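Local coordinates for UspA domain-containing protein (Pyrococcus horikoshii, PDB 2DUM) that is of unknown function but belongs to the universal stress protein A family and pairs with a second copy of itself, at residues 117-123 with 149-154. Residues are numbered along the deposited sequence; the frame is centred on the assembly and turned at random.
Sequences NVSLIIL and KPVLII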
ATOM      1  N   ASN A 117     -15.978  -2.622  -7.466  1.00 46.39           N
ATOM      2  CA  ASN A 117     -15.870  -2.830  -6.079  1.00 44.83           C
ATOM      3  C   ASN A 117     -14.762  -3.851  -5.771  1.00 43.20           C
ATOM      4  O   ASN A 117     -15.007  -5.022  -5.414  1.00 43.61           O
ATOM      5  CB  ASN A 117     -17.197  -3.210  -5.499  1.00 44.91           C
ATOM      6  CG  ASN A 117     -17.181  -3.075  -4.009  1.00 51.71           C
ATOM      7  OD1 ASN A 117     -17.821  -3.844  -3.283  1.00 59.13           O
ATOM      8  ND2 ASN A 117     -16.363  -2.134  -3.514  1.00 56.16           N
ATOM      9  N   VAL A 118     -13.521  -3.405  -5.984  1.00 41.48           N
ATOM     10  CA  VAL A 118     -12.326  -4.221  -5.780  1.00 37.55           C
ATOM     11  C   VAL A 118     -11.886  -4.116  -4.325  1.00 37.40           C
ATOM     12  O   VAL A 118     -12.198  -3.125  -3.670  1.00 36.59           O
ATOM     13  CB  VAL A 118     -11.157  -3.797  -6.708  1.00 37.17           C
ATOM     14  CG1 VAL A 118     -11.616  -3.598  -8.034  1.00 35.45           C
ATOM     15  CG2 VAL A 118     -10.405  -2.548  -6.211  1.00 34.02           C
ATOM     16  N   SER A 119     -11.130  -5.124  -3.852  1.00 36.97           N
ATOM     17  CA  SER A 119     -10.707  -5.218  -2.452  1.00 36.58           C
ATOM     18  C   SER A 119      -9.533  -4.344  -2.188  1.00 35.06           C
ATOM     19  O   SER A 119      -9.474  -3.788  -1.116  1.00 36.81           O
ATOM     20  CB  SER A 119     -10.348  -6.649  -2.056  1.00 36.82           C
ATOM     21  OG  SER A 119      -9.452  -7.149  -3.008  1.00 36.78           O
ATOM     22  N   LEU A 120      -8.645  -4.242  -3.166  1.00 32.46           N
ATOM     23  CA  LEU A 120      -7.365  -3.642  -3.056  1.00 30.85           C
ATOM     24  C   LEU A 120      -7.003  -3.094  -4.394  1.00 31.94           C
ATOM     25  O   LEU A 120      -7.442  -3.624  -5.419  1.00 31.52           O
ATOM     26  CB  LEU A 120      -6.325  -4.697  -2.770  1.00 29.14           C
ATOM     27  CG  LEU A 120      -4.920  -4.176  -2.490  1.00 28.38           C
ATOM     28  CD1 LEU A 120      -4.881  -3.002  -1.531  1.00 27.35           C
ATOM     29  CD2 LEU A 120      -4.093  -5.199  -1.818  1.00 25.29           C
ATOM     30  N   ILE A 121      -6.173  -2.043  -4.414  1.00 33.79           N
ATOM     31  CA  ILE A 121      -5.393  -1.796  -5.636  1.00 35.48           C
ATOM     32  C   ILE A 121      -3.913  -2.007  -5.392  1.00 36.75           C
ATOM     33  O   ILE A 121      -3.432  -1.648  -4.315  1.00 38.03           O
ATOM     34  CB  ILE A 121      -5.777  -0.547  -6.540  1.00 33.96           C
ATOM     35  CG1 ILE A 121      -4.538   0.214  -6.827  1.00 36.57           C
ATOM     36  CG2 ILE A 121      -6.726   0.431  -5.948  1.00 33.15           C
ATOM     37  CD1 ILE A 121      -4.343   0.558  -8.254  1.00 40.80           C
ATOM     38  N   ILE A 122      -3.225  -2.643  -6.341  1.00 37.58           N
ATOM     39  CA  ILE A 122      -1.801  -2.905  -6.209  1.00 39.54           C
ATOM     40  C   ILE A 122      -1.167  -2.202  -7.318  1.00 41.34           C
ATOM     41  O   ILE A 122      -1.641  -2.340  -8.432  1.00 42.18           O
ATOM     42  CB  ILE A 122      -1.465  -4.354  -6.496  1.00 39.76           C
ATOM     43  CG1 ILE A 122      -1.874  -5.226  -5.312  1.00 42.49           C
ATOM     44  CG2 ILE A 122       0.012  -4.558  -6.704  1.00 35.24           C
ATOM     45  CD1 ILE A 122      -2.230  -6.629  -5.731  1.00 39.94           C
ATOM     46  N   LEU A 123      -0.080  -1.492  -7.003  1.00 43.73           N
ATOM     47  CA  LEU A 123       0.720  -0.656  -7.912  1.00 45.76           C
ATOM     48  C   LEU A 123       2.223  -0.835  -7.727  1.00 48.95           C
ATOM     49  O   LEU A 123       2.701  -0.978  -6.568  1.00 49.59           O
ATOM     50  CB  LEU A 123       0.596   0.791  -7.527  1.00 45.15           C
ATOM     51  CG  LEU A 123      -0.488   1.711  -7.924  1.00 44.03           C
ATOM     52  CD1 LEU A 123      -1.086   0.929  -9.012  1.00 47.65           C
ATOM     53  CD2 LEU A 123      -1.419   1.886  -6.762  1.00 39.36           C
ATOM     54  N   LYS A 149     -10.581   3.028  -1.851  1.00 46.00           N
ATOM     55  CA  LYS A 149      -9.938   1.725  -1.830  1.00 42.38           C
ATOM     56  C   LYS A 149      -8.520   1.685  -1.066  1.00 41.40           C
ATOM     57  O   LYS A 149      -7.867   2.755  -0.856  1.00 40.51           O
ATOM     58  CB  LYS A 149      -9.906   1.211  -3.289  1.00 42.31           C
ATOM     59  CG  LYS A 149     -11.130   0.390  -3.787  1.00 41.56           C
ATOM     60  CD  LYS A 149     -12.422   1.133  -3.769  1.00 46.71           C
ATOM     61  CE  LYS A 149     -13.566   0.234  -4.118  1.00 52.82           C
ATOM     62  NZ  LYS A 149     -13.696  -0.960  -3.159  1.00 58.16           N
ATOM     63  N   PRO A 150      -8.118   0.491  -0.524  1.00 39.37           N
ATOM     64  CA  PRO A 150      -6.742   0.315  -0.015  1.00 38.27           C
ATOM     65  C   PRO A 150      -5.739   0.111  -1.108  1.00 36.36           C
ATOM     66  O   PRO A 150      -6.160  -0.096  -2.264  1.00 36.20           O
ATOM     67  CB  PRO A 150      -6.855  -0.861   0.928  1.00 38.12           C
ATOM     68  CG  PRO A 150      -8.045  -1.637   0.480  1.00 38.97           C
ATOM     69  CD  PRO A 150      -8.982  -0.661  -0.202  1.00 38.74           C
ATOM     70  N   VAL A 151      -4.441   0.288  -0.807  1.00 34.73           N
ATOM     71  CA  VAL A 151      -3.456   0.368  -1.886  1.00 34.37           C
ATOM     72  C   VAL A 151      -2.146  -0.267  -1.544  1.00 34.58           C
ATOM     73  O   VAL A 151      -1.540   0.102  -0.553  1.00 35.96           O
ATOM     74  CB  VAL A 151      -3.151   1.810  -2.336  1.00 34.09           C
ATOM     75  CG1 VAL A 151      -1.981   1.842  -3.398  1.00 35.45           C
ATOM     76  CG2 VAL A 151      -4.338   2.467  -2.963  1.00 32.97           C
ATOM     77  N   LEU A 152      -1.672  -1.194  -2.369  1.00 33.76           N
ATOM     78  CA  LEU A 152      -0.438  -1.849  -2.063  1.00 32.70           C
ATOM     79  C   LEU A 152       0.637  -1.232  -2.972  1.00 34.20           C
ATOM     80  O   LEU A 152       0.636  -1.314  -4.265  1.00 32.64           O
ATOM     81  CB  LEU A 152      -0.603  -3.332  -2.353  1.00 32.18           C
ATOM     82  CG  LEU A 152      -0.044  -4.340  -1.342  1.00 30.60           C
ATOM     83  CD1 LEU A 152       0.200  -5.647  -1.965  1.00 34.16           C
ATOM     84  CD2 LEU A 152       1.203  -3.965  -0.845  1.00 26.93           C
ATOM     85  N   ILE A 153       1.594  -0.575  -2.355  1.00 34.91           N
ATOM     86  CA  ILE A 153       2.636  -0.170  -3.276  1.00 36.42           C
ATOM     87  C   ILE A 153       3.814  -1.113  -3.135  1.00 38.43           C
ATOM     88  O   ILE A 153       4.416  -1.254  -2.069  1.00 37.15           O
ATOM     89  CB  ILE A 153       2.916   1.369  -3.410  1.00 35.37           C
ATOM     90  CG1 ILE A 153       4.374   1.514  -3.704  1.00 42.27           C
ATOM     91  CG2 ILE A 153       2.508   2.206  -2.240  1.00 27.17           C
ATOM     92  CD1 ILE A 153       5.322   1.432  -2.356  1.00 55.42           C
ATOM     93  N   ILE A 154       4.063  -1.857  -4.197  1.00 42.27           N
ATOM     94  CA  ILE A 154       5.089  -2.906  -4.145  1.00 46.53           C
ATOM     95  C   ILE A 154       6.305  -2.223  -4.744  1.00 48.65           C
ATOM     96  O   ILE A 154       6.128  -1.140  -5.388  1.00 49.15           O
ATOM     97  CB  ILE A 154       4.592  -4.240  -4.841  1.00 46.28           C
ATOM     98  CG1 ILE A 154       4.906  -5.484  -4.042  1.00 47.65           C
ATOM     99  CG2 ILE A 154       5.312  -4.550  -6.092  1.00 50.81           C
ATOM    100  CD1 ILE A 154       3.827  -5.873  -3.012  1.00 52.42           C
TER
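Leu-152 packs against both Leu-120 and Ile-122 on one face of a parallel pair of strands. Its CB meets Ile-122 CG1 at 3.7 Å, the two side chains running alongside each other in the same direction, while Leu-120 CD2 comes to the same CB obliquely. With CG anti to the backbone N (chi1 -174°), Leu-120 turns back toward the neighbouring strand, and its CD1 touches Pro-150 CB at 3.8 Å. On the reverse face Leu-123 CD2 crosses over to Val-151 CG1, and Ile-121 CG2 sits more loosely, 4.3 Å from Val-151 CG2. Between these two layers the axes of strands 120-123 and 151-154 run 18° apart, joined by four backbone hydrogen bonds: Ile-121 N donates to Pro-150 O, Leu-152 N to Ile-121 O at 2.7 Å, Leu-123 N to Leu-152 O and Ile-154 N to Leu-123 O. Ile-121 and Leu-123 thus each give an N-H and a C=O to the partner strand, the usual parallel pattern. At the polar edge the chain of Lys-149, bent at chi2 and chi4, folds past Val-118 CG2 and carries NZ to Val-118 O at 2.7 Å, in the carbonyl plane. The same NZ forms a salt bridge with Asp-158 of the second subunit, to which Asn-117 ND2 also hydrogen-bonds. A methionine in place of Lys-149 would probably leave Val-118 O without this donor and take one countercharge from that carboxylate across the interface. Helix 138-146 lies in the connection between the two strands, a beta-alpha-beta crossover of the Rossmann-like fold of universal stress proteins. Strand 120-124 is flanked by strand 7-11; Val-151 to Ile-153 pair antiparallel with a strand of the second subunit, continuing the sheet across the dimer, while Ile-154 packs on helix 16-28.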